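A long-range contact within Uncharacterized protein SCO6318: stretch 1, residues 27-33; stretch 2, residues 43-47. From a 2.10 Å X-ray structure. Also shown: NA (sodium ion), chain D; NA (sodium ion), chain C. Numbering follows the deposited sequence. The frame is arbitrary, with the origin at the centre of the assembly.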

ATOM      1  N   ASP A  27      10.057   4.218  -0.174  1.00 49.69           N
ATOM      2  CA  ASP A  27       8.884   4.849  -0.785  1.00 48.45           C
ATOM      3  C   ASP A  27       8.151   3.896  -1.704  1.00 47.40           C
ATOM      4  O   ASP A  27       8.717   2.877  -2.176  1.00 46.74           O
ATOM      5  N   VAL A  28       6.871   4.213  -1.900  1.00 45.33           N
ATOM      6  CA  VAL A  28       5.993   3.443  -2.716  1.00 44.04           C
ATOM      7  C   VAL A  28       5.373   4.433  -3.699  1.00 44.54           C
ATOM      8  O   VAL A  28       4.826   5.463  -3.306  1.00 44.16           O
ATOM      9  N   ARG A  29       5.494   4.141  -4.983  1.00 44.00           N
ATOM     10  CA  ARG A  29       4.886   5.015  -6.020  1.00 44.43           C
ATOM     11  C   ARG A  29       3.918   4.189  -6.825  1.00 43.85           C
ATOM     12  O   ARG A  29       4.202   3.009  -7.136  1.00 43.49           O
ATOM     13  N   LEU A  30       2.808   4.822  -7.213  1.00 43.53           N
ATOM     14  CA  LEU A  30       1.716   4.132  -7.883  1.00 43.34           C
ATOM     15  C   LEU A  30       1.269   4.892  -9.151  1.00 43.50           C
ATOM     16  O   LEU A  30       1.166   6.122  -9.122  1.00 42.74           O
ATOM     17  N   LYS A  31       1.068   4.168 -10.263  1.00 42.70           N
ATOM     18  CA  LYS A  31       0.527   4.755 -11.507  1.00 42.84           C
ATOM     19  C   LYS A  31      -0.685   3.952 -11.939  1.00 42.15           C
ATOM     20  O   LYS A  31      -0.808   2.786 -11.574  1.00 42.71           O
ATOM     21  N   TRP A  32      -1.562   4.583 -12.722  1.00 42.64           N
ATOM     22  CA  TRP A  32      -2.706   3.956 -13.382  1.00 42.69           C
ATOM     23  C   TRP A  32      -3.346   4.910 -14.387  1.00 43.78           C
ATOM     24  O   TRP A  32      -3.232   6.137 -14.269  1.00 43.69           O
ATOM     25  N   ASP A  33      -3.991   4.363 -15.408  1.00 45.48           N
ATOM     26  CA  ASP A  33      -4.661   5.219 -16.386  1.00 46.49           C
ATOM     27  C   ASP A  33      -6.055   5.618 -15.937  1.00 47.29           C
ATOM     28  O   ASP A  33      -6.762   4.809 -15.331  1.00 47.75           O
ATOM     29  N   HIS A  43     -10.392   5.508  -9.009  1.00 43.05           N
ATOM     30  CA  HIS A  43      -9.829   6.033  -7.780  1.00 42.60           C
ATOM     31  C   HIS A  43      -9.112   4.889  -7.059  1.00 42.11           C
ATOM     32  O   HIS A  43      -9.751   3.944  -6.565  1.00 42.17           O
ATOM     33  N   LEU A  44      -7.781   4.972  -7.076  1.00 41.74           N
ATOM     34  CA  LEU A  44      -6.883   4.029  -6.387  1.00 41.35           C
ATOM     35  C   LEU A  44      -6.144   4.779  -5.315  1.00 41.74           C
ATOM     36  O   LEU A  44      -5.839   5.964  -5.473  1.00 41.20           O
ATOM     37  N   ASP A  45      -5.917   4.080  -4.204  1.00 41.93           N
ATOM     38  CA  ASP A  45      -5.187   4.622  -3.052  1.00 42.61           C
ATOM     39  C   ASP A  45      -4.102   3.689  -2.628  1.00 42.43           C
ATOM     40  O   ASP A  45      -4.334   2.469  -2.436  1.00 42.47           O
ATOM     41  N   ILE A  46      -2.919   4.263  -2.406  1.00 42.13           N
ATOM     42  CA  ILE A  46      -1.917   3.565  -1.586  1.00 42.77           C
ATOM     43  C   ILE A  46      -2.400   3.663  -0.139  1.00 43.72           C
ATOM     44  O   ILE A  46      -2.771   4.757   0.343  1.00 43.16           O
ATOM     45  N   ILE A  47      -2.374   2.537   0.561  1.00 43.58           N
ATOM     46  CA  ILE A  47      -2.795   2.499   1.967  1.00 43.34           C
ATOM     47  C   ILE A  47      -1.746   1.737   2.735  1.00 42.97           C
ATOM     48  O   ILE A  47      -1.312   0.694   2.277  1.00 44.06           O
TER

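What holds the middle of this contact together? The strands 27-31 and 44-47 run antiparallel, at 171°, but their axes come no closer than 8.3 Å and no hydrogen bond joins the two stretches, so the space between them is filled by side chains. Leu-30 lies at the centre, its CA-to-CB bond directed toward the other stretch. With chi1 t and chi2 p, it places CD2 3.7 Å from CG1 of Ile-46 and 4.1 Å from CB of Leu-44. One methyl group thus touches two consecutive inward residues of the facing strand, which is possible because the alternation of a strand puts Leu-44 and Ile-46 on the same side. All three residues are buried, as suits a contact made of hydrocarbon.

How does the packing continue from this centre toward Val-28? Ile-46 also points toward its partner stretch, and its m, t rotamer extends the side chain so that CD1 reaches the backbone of the first strand, 3.5 Å from O of Val-28. Val-28, chi1 t, points back toward the second stretch and sets its CG1 4.1 Å from the same Ile-46 CD1, a looser apolar contact. The terminal methyl of Ile-46 therefore meets both main chain and side chain of one residue. Arg-29 and Lys-31 alternate with the inward residues and point away; the NE of Arg-29 makes a salt bridge with OD1 of Asp-27 at 3.3 Å, a pairing of charges in which no N-H points at the oxygen.

What does Trp-32 contribute at the other end? Just beyond the first strand, its side chain points toward the second stretch with chi1 p and chi2 95°, presenting a face of the indole to Leu-44. The CB of Leu-44 sits 3.6 Å from the centroid of the six-membered ring of Trp-32 and only 3° off the ring normal, a well-centred CH-pi contact. Leu-44 itself adopts m, p. The ring also approaches its backbone, with CH2 of Trp-32 3.2 Å from O of Leu-44, while Trp-32 NE1 finds a hydrogen-bond partner just outside the stretches.

Where does the apolar contact give way to polar chemistry? That same carbonyl O of Leu-44 binds the chain D sodium ion at 2.4 Å, as does OD1 of Asp-45, also at 2.4 Å; water 2, at 2.2 Å from the ion, and two atoms from elsewhere in the structure bind it as well. Asp-45 points away from the first stretch, with chi1 m, and its OD1 also accepts a 2.9 Å hydrogen bond from NE2 of His-43, which makes a further weak one to the oxygen of water 2 at 3.3 Å. The chain C sodium is bound by O of Trp-32 at 2.3 Å and by water 1 at 2.3 Å. The oxygen of water 1 accepts a 3.1 Å hydrogen bond from Trp-32 N.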

ATOM      1  CB  ASP A  27       9.229   6.159  -1.506  1.00 48.27           C
ATOM      2  CG  ASP A  27       9.912   5.933  -2.849  1.00 49.47           C
ATOM      3  OD1 ASP A  27       9.401   6.401  -3.883  1.00 50.28           O
ATOM      4  OD2 ASP A  27      10.985   5.312  -2.879  1.00 48.26           O
ATOM      5  CB  VAL A  28       4.901   2.768  -1.863  1.00 46.33           C
ATOM      6  CG1 VAL A  28       3.930   1.961  -2.738  1.00 42.83           C
ATOM      7  CG2 VAL A  28       5.550   1.861  -0.798  1.00 43.05           C
ATOM      8  CB  ARG A  29       5.974   5.586  -6.949  1.00 44.17           C
ATOM      9  CG  ARG A  29       6.867   6.647  -6.311  1.00 45.93           C
ATOM     10  CD  ARG A  29       8.109   6.930  -7.207  1.00 47.23           C
ATOM     11  NE  ARG A  29       9.030   5.800  -7.084  1.00 45.86           N
ATOM     12  CZ  ARG A  29      10.116   5.599  -7.826  1.00 49.36           C
ATOM     13  NH1 ARG A  29      10.439   6.452  -8.771  1.00 48.59           N
ATOM     14  NH2 ARG A  29      10.892   4.542  -7.601  1.00 48.78           N
ATOM     15  CB  LEU A  30       0.542   4.029  -6.898  1.00 43.57           C
ATOM     16  CG  LEU A  30      -0.830   3.585  -7.436  1.00 44.73           C
ATOM     17  CD1 LEU A  30      -0.732   2.142  -7.921  1.00 42.20           C
ATOM     18  CD2 LEU A  30      -1.841   3.695  -6.277  1.00 41.77           C
ATOM     19  CB  LYS A  31       1.596   4.733 -12.629  1.00 42.50           C
ATOM     20  CG  LYS A  31       2.085   3.323 -13.009  1.00 41.52           C
ATOM     21  CD  LYS A  31       3.069   3.376 -14.197  1.00 45.07           C
ATOM     22  CE  LYS A  31       3.477   1.966 -14.641  1.00 48.48           C
ATOM     23  NZ  LYS A  31       4.231   1.956 -15.959  1.00 49.22           N
ATOM     24  CB  TRP A  32      -3.749   3.454 -12.369  1.00 42.14           C
ATOM     25  CG  TRP A  32      -4.621   4.508 -11.690  1.00 40.28           C
ATOM     26  CD1 TRP A  32      -5.893   4.924 -12.076  1.00 40.85           C
ATOM     27  CD2 TRP A  32      -4.326   5.201 -10.476  1.00 41.49           C
ATOM     28  NE1 TRP A  32      -6.383   5.835 -11.157  1.00 38.59           N
ATOM     29  CE2 TRP A  32      -5.441   6.032 -10.178  1.00 40.33           C
ATOM     30  CE3 TRP A  32      -3.218   5.187  -9.586  1.00 41.79           C
ATOM     31  CZ2 TRP A  32      -5.482   6.859  -9.036  1.00 40.34           C
ATOM     32  CZ3 TRP A  32      -3.259   5.990  -8.459  1.00 41.15           C
ATOM     33  CH2 TRP A  32      -4.389   6.828  -8.193  1.00 42.07           C
ATOM     34  CB  ASP A  33      -4.729   4.559 -17.764  1.00 46.48           C
ATOM     35  CG  ASP A  33      -3.364   4.428 -18.405  1.00 48.04           C
ATOM     36  OD1 ASP A  33      -2.411   5.149 -17.990  1.00 45.03           O
ATOM     37  OD2 ASP A  33      -3.254   3.600 -19.333  1.00 48.05           O
ATOM     38  CB  HIS A  43     -10.893   6.663  -6.881  1.00 42.32           C
ATOM     39  CG  HIS A  43     -10.336   7.282  -5.631  1.00 42.81           C
ATOM     40  ND1 HIS A  43     -11.101   8.027  -4.763  1.00 42.91           N
ATOM     41  CD2 HIS A  43      -9.099   7.219  -5.076  1.00 42.57           C
ATOM     42  CE1 HIS A  43     -10.355   8.430  -3.749  1.00 42.83           C
ATOM     43  NE2 HIS A  43      -9.136   7.938  -3.910  1.00 43.24           N
ATOM     44  CB  LEU A  44      -5.837   3.391  -7.307  1.00 40.96           C
ATOM     45  CG  LEU A  44      -6.289   2.197  -8.173  1.00 41.44           C
ATOM     46  CD1 LEU A  44      -7.373   2.595  -9.240  1.00 37.67           C
ATOM     47  CD2 LEU A  44      -5.094   1.542  -8.829  1.00 36.19           C
ATOM     48  CB  ASP A  45      -6.101   4.785  -1.832  1.00 41.72           C
ATOM     49  CG  ASP A  45      -7.066   5.971  -1.969  1.00 44.91           C
ATOM     50  OD1 ASP A  45      -6.745   6.967  -2.660  1.00 45.59           O
ATOM     51  OD2 ASP A  45      -8.168   5.909  -1.365  1.00 46.03           O
ATOM     52  CB  ILE A  46      -0.515   4.218  -1.664  1.00 42.40           C
ATOM     53  CG1 ILE A  46       0.023   4.260  -3.129  1.00 41.84           C
ATOM     54  CG2 ILE A  46       0.496   3.412  -0.752  1.00 44.57           C
ATOM     55  CD1 ILE A  46       1.363   5.131  -3.262  1.00 40.89           C
ATOM     56  CB  ILE A  47      -4.163   1.739   2.115  1.00 43.25           C
ATOM     57  CG1 ILE A  47      -5.278   2.429   1.276  1.00 44.76           C
ATOM     58  CG2 ILE A  47      -4.547   1.661   3.585  1.00 42.72           C
ATOM     59  CD1 ILE A  47      -6.644   1.639   1.299  1.00 42.23           C
TER
HETATM   60 NA    NA D 194      -5.615   8.102  -4.473  1.00 30.59          NA
HETATM   61 NA    NA C 193      -2.206   8.091 -14.869  1.00 39.87          NA
HETATM   62  O   HOH W   1      -0.337   6.947 -14.240  1.00 36.42           O
HETATM   63  O   HOH W   2      -6.507   9.896  -3.596  1.00 28.16           O